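Local coordinates for glucose-6-phosphate dehydrogenase (Trypanosoma cruzi, PDB 5AQ1), which catalyses the NADP-dependent oxidation of glucose-6-phosphate, the entry step of the oxidative pentose phosphate pathway, at residues 33-38 and 448-453; 126-131 and 144-149. One frame throughout, in Å; residues are numbered along the deposited sequence.

Interaction 1: residues 33-38 and 448-453; sequences LTIVVL and EALLGN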
loop_
_atom_site.group_PDB
_atom_site.type_symbol
_atom_site.label_atom_id
_atom_site.label_comp_id
_atom_site.label_asym_id
_atom_site.label_seq_id
_atom_site.Cartn_x
_atom_site.Cartn_y
_atom_site.Cartn_z
ATOM N N LEU B 33 -43.924 -16.049 24.306
ATOM C CA LEU B 33 -42.516 -15.939 24.685
ATOM C C LEU B 33 -42.370 -16.119 26.190
ATOM O O LEU B 33 -42.967 -15.377 26.970
ATOM C CB LEU B 33 -41.949 -14.577 24.280
ATOM C CG LEU B 33 -40.483 -14.305 24.648
ATOM C CD1 LEU B 33 -39.555 -15.381 24.102
ATOM C CD2 LEU B 33 -40.055 -12.938 24.145
ATOM N N THR B 34 -41.575 -17.106 26.590
ATOM C CA THR B 34 -41.283 -17.350 27.993
ATOM C C THR B 34 -39.773 -17.273 28.218
ATOM O O THR B 34 -39.008 -18.005 27.592
ATOM C CB THR B 34 -41.813 -18.725 28.450
ATOM O OG1 THR B 34 -43.191 -18.860 28.081
ATOM C CG2 THR B 34 -41.687 -18.880 29.959
ATOM N N ILE B 35 -39.360 -16.373 29.112
ATOM C CA ILE B 35 -37.959 -16.211 29.490
ATOM C C ILE B 35 -37.764 -16.742 30.910
ATOM O O ILE B 35 -38.250 -16.147 31.872
ATOM C CB ILE B 35 -37.527 -14.732 29.419
ATOM C CG1 ILE B 35 -37.715 -14.205 27.995
ATOM C CG2 ILE B 35 -36.077 -14.569 29.868
ATOM C CD1 ILE B 35 -37.506 -12.713 27.844
ATOM N N VAL B 36 -37.057 -17.863 31.036
ATOM C CA VAL B 36 -36.838 -18.498 32.334
ATOM C C VAL B 36 -35.447 -18.153 32.863
ATOM O O VAL B 36 -34.436 -18.540 32.272
ATOM C CB VAL B 36 -36.985 -20.031 32.252
ATOM C CG1 VAL B 36 -36.928 -20.648 33.641
ATOM C CG2 VAL B 36 -38.289 -20.407 31.561
ATOM N N VAL B 37 -35.406 -17.426 33.977
ATOM C CA VAL B 37 -34.155 -17.068 34.633
ATOM C C VAL B 37 -33.876 -18.076 35.743
ATOM O O VAL B 37 -34.440 -17.982 36.836
ATOM C CB VAL B 37 -34.220 -15.645 35.232
ATOM C CG1 VAL B 37 -32.873 -15.250 35.827
ATOM C CG2 VAL B 37 -34.655 -14.639 34.174
ATOM N N LEU B 38 -33.007 -19.041 35.457
ATOM C CA LEU B 38 -32.599 -20.025 36.456
ATOM C C LEU B 38 -31.492 -19.440 37.337
ATOM O O LEU B 38 -30.511 -18.891 36.834
ATOM C CB LEU B 38 -32.127 -21.314 35.790
ATOM C CG LEU B 38 -33.230 -22.142 35.124
ATOM C CD1 LEU B 38 -33.455 -21.765 33.670
ATOM C CD2 LEU B 38 -32.924 -23.630 35.242
ATOM N N GLU B 448 -30.499 -9.624 21.209
ATOM C CA GLU B 448 -29.966 -10.341 20.055
ATOM C C GLU B 448 -30.208 -11.858 20.143
ATOM O O GLU B 448 -30.407 -12.516 19.118
ATOM C CB GLU B 448 -28.478 -10.026 19.880
ATOM C CG GLU B 448 -28.227 -8.607 19.388
ATOM C CD GLU B 448 -26.805 -8.132 19.619
ATOM O OE1 GLU B 448 -25.889 -8.977 19.681
ATOM O OE2 GLU B 448 -26.599 -6.902 19.737
ATOM N N ALA B 449 -30.195 -12.403 21.360
ATOM C CA ALA B 449 -30.557 -13.806 21.584
ATOM C C ALA B 449 -32.023 -14.066 21.222
ATOM O O ALA B 449 -32.347 -15.106 20.648
ATOM C CB ALA B 449 -30.292 -14.204 23.027
ATOM N N LEU B 450 -32.898 -13.117 21.548
ATOM C CA LEU B 450 -34.312 -13.222 21.193
ATOM C C LEU B 450 -34.537 -13.112 19.692
ATOM O O LEU B 450 -35.440 -13.747 19.152
ATOM C CB LEU B 450 -35.135 -12.151 21.915
ATOM C CG LEU B 450 -35.259 -12.324 23.432
ATOM C CD1 LEU B 450 -35.796 -11.055 24.074
ATOM C CD2 LEU B 450 -36.143 -13.517 23.775
ATOM N N LEU B 451 -33.723 -12.301 19.021
ATOM C CA LEU B 451 -33.791 -12.191 17.565
ATOM C C LEU B 451 -33.154 -13.391 16.861
ATOM O O LEU B 451 -33.396 -13.610 15.679
ATOM C CB LEU B 451 -33.135 -10.893 17.086
ATOM C CG LEU B 451 -33.853 -9.589 17.459
ATOM C CD1 LEU B 451 -33.033 -8.393 16.992
ATOM C CD2 LEU B 451 -35.268 -9.532 16.893
ATOM N N GLY B 452 -32.333 -14.155 17.578
ATOM C CA GLY B 452 -31.701 -15.346 17.018
ATOM C C GLY B 452 -30.390 -15.060 16.309
ATOM O O GLY B 452 -29.898 -15.904 15.559
ATOM N N ASN B 453 -29.820 -13.880 16.565
ATOM C CA ASN B 453 -28.550 -13.468 15.988
ATOM C C ASN B 453 -27.390 -13.876 16.894
ATOM O O ASN B 453 -27.217 -13.326 17.983
ATOM C CB ASN B 453 -28.543 -11.954 15.770
ATOM C CG ASN B 453 -27.251 -11.448 15.156
ATOM O OD1 ASN B 453 -26.356 -12.224 14.823
ATOM N ND2 ASN B 453 -27.149 -10.134 15.005
#
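No flat group enters the contact of Leu33 and Ile35 with Leu450, so it has neither ring faces nor edges; branched aliphatic ends meet instead. Leu450 CD2 makes the closest approaches. It reaches Leu33 CD1 at 3.9 Å and Leu33 CD2 at 4.0 Å, and so rests against the fork of that side chain, the two leucines crossing at about a right angle. Ile35 adds its CD1 more loosely, facing both methyls of Leu450 and 4.4 Å from Leu450 CD2. Two residues apart on one strand, Leu33 and Ile35 turn their CB atoms to the same side, toward the helix. With CG of Leu33 trans to its amide nitrogen (chi1 179°), the fork is carried out from the strand to meet the helix. The backbones stay well apart, Leu33 CA lying 9.3 Å from Leu450 CA, and the interface is small, buried and purely apolar. Just beyond Leu450 the helix ends in a Schellman motif: Asn453 N donates to Glu448 O (3.0 Å), Gly452 N bonds weakly to Ala449 O, and Gly452 is the C-prime residue, with phi 87°. Arg176 NH1 bonds to Ala449 O and weakly to Leu450 O, a placing of positive charge that would suit the C-terminal end of the helix dipole. Strand 33-38 runs between strands 67-72 and 143-148 in the parallel Rossmann-type sheet. Helix 441-451, from the C-terminal family region, packs on one face of that sheet, where Leu450 also touches Leu145 and Leu62 and where Ile35 meets Leu53 of helix 43-58.

Interaction 2: residues 126-131 and 144-149; sequences ERILRM and RLFYLA. With NDP (NADPH dihydro-nicotinamide-adenine-dinucleotide phosphate), chain G.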
loop_
_atom_site.group_PDB
_atom_site.type_symbol
_atom_site.label_atom_id
_atom_site.label_comp_id
_atom_site.label_asym_id
_atom_site.label_seq_id
_atom_site.Cartn_x
_atom_site.Cartn_y
_atom_site.Cartn_z
ATOM N N GLU B 126 -44.406 -27.650 32.945
ATOM C CA GLU B 126 -45.851 -27.467 33.113
ATOM C C GLU B 126 -46.220 -26.022 33.404
ATOM O O GLU B 126 -47.249 -25.531 32.938
ATOM C CB GLU B 126 -46.368 -28.360 34.241
ATOM C CG GLU B 126 -46.348 -29.833 33.887
ATOM C CD GLU B 126 -46.491 -30.737 35.091
ATOM O OE1 GLU B 126 -47.053 -30.314 36.127
ATOM O OE2 GLU B 126 -46.018 -31.888 34.996
ATOM N N ARG B 127 -45.387 -25.357 34.196
ATOM C CA ARG B 127 -45.580 -23.952 34.500
ATOM C C ARG B 127 -45.433 -23.116 33.230
ATOM O O ARG B 127 -46.193 -22.171 33.008
ATOM C CB ARG B 127 -44.573 -23.508 35.555
ATOM C CG ARG B 127 -44.714 -22.061 35.989
ATOM C CD ARG B 127 -46.087 -21.763 36.581
ATOM N NE ARG B 127 -45.991 -20.717 37.596
ATOM C CZ ARG B 127 -45.637 -20.921 38.866
ATOM N NH1 ARG B 127 -45.352 -22.146 39.312
ATOM N NH2 ARG B 127 -45.569 -19.891 39.703
ATOM N N ILE B 128 -44.458 -23.480 32.400
ATOM C CA ILE B 128 -44.275 -22.834 31.104
ATOM C C ILE B 128 -45.485 -23.104 30.216
ATOM O O ILE B 128 -46.000 -22.186 29.580
ATOM C CB ILE B 128 -42.986 -23.309 30.397
ATOM C CG1 ILE B 128 -41.750 -22.824 31.162
ATOM C CG2 ILE B 128 -42.932 -22.788 28.965
ATOM C CD1 ILE B 128 -40.463 -23.512 30.760
ATOM N N LEU B 129 -45.938 -24.356 30.179
ATOM C CA LEU B 129 -47.121 -24.724 29.393
ATOM C C LEU B 129 -48.340 -23.883 29.767
ATOM O O LEU B 129 -49.069 -23.428 28.887
ATOM C CB LEU B 129 -47.462 -26.208 29.561
ATOM C CG LEU B 129 -46.647 -27.248 28.784
ATOM C CD1 LEU B 129 -47.024 -28.654 29.244
ATOM C CD2 LEU B 129 -46.819 -27.108 27.275
ATOM N N ARG B 130 -48.565 -23.696 31.067
ATOM C CA ARG B 130 -49.658 -22.844 31.552
ATOM C C ARG B 130 -49.582 -21.431 30.993
ATOM O O ARG B 130 -50.593 -20.853 30.599
ATOM C CB ARG B 130 -49.662 -22.750 33.085
ATOM C CG ARG B 130 -50.472 -23.848 33.735
ATOM C CD ARG B 130 -50.631 -23.633 35.229
ATOM N NE ARG B 130 -51.130 -24.847 35.863
ATOM C CZ ARG B 130 -50.369 -25.853 36.291
ATOM N NH1 ARG B 130 -49.040 -25.812 36.173
ATOM N NH2 ARG B 130 -50.947 -26.918 36.845
ATOM N N MET B 131 -48.375 -20.877 30.994
ATOM C CA MET B 131 -48.139 -19.538 30.470
ATOM C C MET B 131 -48.337 -19.492 28.953
ATOM O O MET B 131 -48.911 -18.537 28.431
ATOM C CB MET B 131 -46.731 -19.062 30.838
ATOM C CG MET B 131 -46.528 -18.814 32.327
ATOM S SD MET B 131 -44.795 -18.588 32.781
ATOM C CE MET B 131 -44.973 -18.076 34.490
ATOM N N ARG B 144 -39.031 -20.468 23.950
ATOM C CA ARG B 144 -38.508 -20.556 25.309
ATOM C C ARG B 144 -37.041 -20.157 25.366
ATOM O O ARG B 144 -36.205 -20.774 24.710
ATOM C CB ARG B 144 -38.665 -21.982 25.834
ATOM C CG ARG B 144 -40.086 -22.510 25.759
ATOM C CD ARG B 144 -40.205 -23.893 26.377
ATOM N NE ARG B 144 -41.578 -24.393 26.333
ATOM C CZ ARG B 144 -41.988 -25.544 26.865
ATOM N NH1 ARG B 144 -41.135 -26.344 27.494
ATOM N NH2 ARG B 144 -43.265 -25.896 26.765
ATOM N N LEU B 145 -36.734 -19.122 26.149
ATOM C CA LEU B 145 -35.351 -18.704 26.390
ATOM C C LEU B 145 -34.967 -19.041 27.827
ATOM O O LEU B 145 -35.545 -18.504 28.770
ATOM C CB LEU B 145 -35.195 -17.202 26.150
ATOM C CG LEU B 145 -33.787 -16.615 26.318
ATOM C CD1 LEU B 145 -32.876 -17.062 25.193
ATOM C CD2 LEU B 145 -33.843 -15.096 26.364
ATOM N N PHE B 146 -33.998 -19.938 27.987
ATOM C CA PHE B 146 -33.511 -20.318 29.307
ATOM C C PHE B 146 -32.222 -19.566 29.602
ATOM O O PHE B 146 -31.225 -19.748 28.905
ATOM C CB PHE B 146 -33.267 -21.827 29.375
ATOM C CG PHE B 146 -34.517 -22.648 29.226
ATOM C CD1 PHE B 146 -35.410 -22.766 30.280
ATOM C CD2 PHE B 146 -34.800 -23.309 28.038
ATOM C CE1 PHE B 146 -36.564 -23.519 30.152
ATOM C CE2 PHE B 146 -35.952 -24.065 27.904
ATOM C CZ PHE B 146 -36.837 -24.170 28.960
ATOM N N TYR B 147 -32.255 -18.709 30.622
ATOM C CA TYR B 147 -31.062 -17.995 31.077
ATOM C C TYR B 147 -30.476 -18.728 32.282
ATOM O O TYR B 147 -31.101 -18.776 33.341
ATOM C CB TYR B 147 -31.396 -16.546 31.453
ATOM C CG TYR B 147 -30.193 -15.619 31.423
ATOM C CD1 TYR B 147 -29.107 -15.818 32.279
ATOM C CD2 TYR B 147 -30.138 -14.542 30.540
ATOM C CE1 TYR B 147 -28.006 -14.978 32.254
ATOM C CE2 TYR B 147 -29.041 -13.695 30.510
ATOM C CZ TYR B 147 -27.978 -13.921 31.368
ATOM O OH TYR B 147 -26.886 -13.089 31.345
ATOM N N LEU B 148 -29.275 -19.278 32.123
ATOM C CA LEU B 148 -28.626 -20.022 33.199
ATOM C C LEU B 148 -27.697 -19.119 33.998
ATOM O O LEU B 148 -26.496 -19.063 33.733
ATOM C CB LEU B 148 -27.867 -21.232 32.643
ATOM C CG LEU B 148 -28.713 -22.487 32.404
ATOM C CD1 LEU B 148 -29.836 -22.227 31.414
ATOM C CD2 LEU B 148 -27.839 -23.627 31.917
ATOM N N ALA B 149 -28.265 -18.413 34.973
ATOM C CA ALA B 149 -27.501 -17.558 35.884
ATOM C C ALA B 149 -27.097 -18.348 37.128
ATOM O O ALA B 149 -27.481 -18.005 38.246
ATOM C CB ALA B 149 -28.325 -16.337 36.270
HETATM P PA NDP G . -24.277 -16.809 42.718
HETATM O O1A NDP G . -23.146 -17.312 43.585
HETATM O O2A NDP G . -25.018 -15.544 43.112
HETATM O O5B NDP G . -25.302 -18.032 42.534
HETATM C C5B NDP G . -26.472 -17.861 41.742
HETATM C C4B NDP G . -27.639 -18.636 42.339
HETATM O O4B NDP G . -27.392 -20.032 42.148
HETATM C C3B NDP G . -27.848 -18.425 43.837
HETATM O O3B NDP G . -28.830 -17.429 44.137
HETATM C C2B NDP G . -28.297 -19.784 44.323
HETATM O O2B NDP G . -29.718 -19.867 44.270
HETATM C C1B NDP G . -27.699 -20.769 43.334
HETATM N N9A NDP G . -26.493 -21.409 43.922
HETATM C C8A NDP G . -25.431 -20.792 44.491
HETATM N N7A NDP G . -24.521 -21.700 44.926
HETATM C C5A NDP G . -25.003 -22.921 44.635
HETATM C C6A NDP G . -24.557 -24.320 44.813
HETATM N N6A NDP G . -23.371 -24.587 45.411
HETATM N N1A NDP G . -25.367 -25.312 44.359
HETATM C C2A NDP G . -26.550 -25.059 43.761
HETATM N N3A NDP G . -27.012 -23.807 43.570
HETATM C C4A NDP G . -26.302 -22.725 43.975
HETATM O O3 NDP G . -23.765 -16.687 41.193
HETATM P PN NDP G . -23.758 -15.300 40.372
HETATM O O1N NDP G . -25.162 -14.773 40.207
HETATM O O2N NDP G . -22.691 -14.408 40.967
HETATM O O5D NDP G . -23.252 -15.801 38.930
HETATM C C5D NDP G . -24.038 -16.666 38.112
HETATM C C4D NDP G . -23.211 -17.116 36.914
HETATM O O4D NDP G . -22.810 -15.980 36.140
HETATM C C3D NDP G . -21.937 -17.819 37.352
HETATM O O3D NDP G . -21.675 -18.940 36.502
HETATM C C2D NDP G . -20.854 -16.769 37.206
HETATM O O2D NDP G . -19.568 -17.357 36.955
HETATM C C1D NDP G . -21.380 -15.905 36.061
HETATM N N1N NDP G . -20.869 -14.527 36.139
HETATM C C2N NDP G . -21.421 -13.640 36.983
HETATM C C3N NDP G . -20.951 -12.333 37.083
HETATM C C7N NDP G . -21.591 -11.358 38.031
HETATM O O7N NDP G . -21.654 -10.183 37.703
HETATM N N7N NDP G . -22.071 -11.771 39.207
HETATM C C4N NDP G . -19.794 -11.862 36.235
HETATM C C5N NDP G . -19.287 -12.919 35.368
HETATM C C6N NDP G . -19.840 -14.192 35.352
HETATM P P2B NDP G . -30.575 -20.906 45.152
HETATM O O1X NDP G . -29.705 -21.275 46.329
HETATM O O2X NDP G . -31.780 -20.070 45.520
HETATM O O3X NDP G . -30.855 -22.062 44.218
#
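Helix 118-134 crosses strand 143-148 with segment axes 11.8 Å apart at closest and their directions 138° from each other, bringing Ile128 against Arg144 and Phe146, and Leu129 to Arg144. Ile128 CG2 covers one face of the Arg144 guanidinium, displaced toward its rim, with NE 3.4 Å from CG2. Leu129 comes to the edge instead, its CD2 near the guanidinium plane and 3.8 Å from Arg144 NH2. Extended from CG to NE, the arginine carries its charged end alongside the helix, where NH1 bonds to Asn125 OD1 and NE forms a salt bridge with Glu132 OE2; these partners should limit its rotation and satisfy its buried charge. The other branch of Ile128 sends CD1 obliquely to the Phe146 ring, 3.9 Å from CE1. Just past the end of the strand, Ala149 belongs to the NADPH pocket, its carbonyl carbon 3.6 Å from C5D of the cofactor. The helix leads into the strand as the second half of a beta-alpha-beta crossover from strand 108-112. Ile128 also packs on Thr34 and Val36 of strand 33-38, while Phe146 reaches Val175 of strand 175-179 and Leu162 of helix 155-165.

Overall arrangement
The two contacts use adjacent strands of one parallel sheet but its opposite faces, with centres about 10 Å apart. Between the strands, Val36 N and O are probably hydrogen-bonded to Leu145 O and Tyr147 N. Interaction 1 joins sequence-distant parts, a helix of the C-terminal family region and the first strand of the nucleotide-binding fold, whereas interaction 2 lies within the fold itself and is nested inside the loop closed by interaction 1. Both are largely buried, with Leu129 of interaction 2 partly exposed. The first is wholly aliphatic; the second, nearer the periphery of the chain, combines apolar packing with a charged arginine, and its strand leads on to the cofactor.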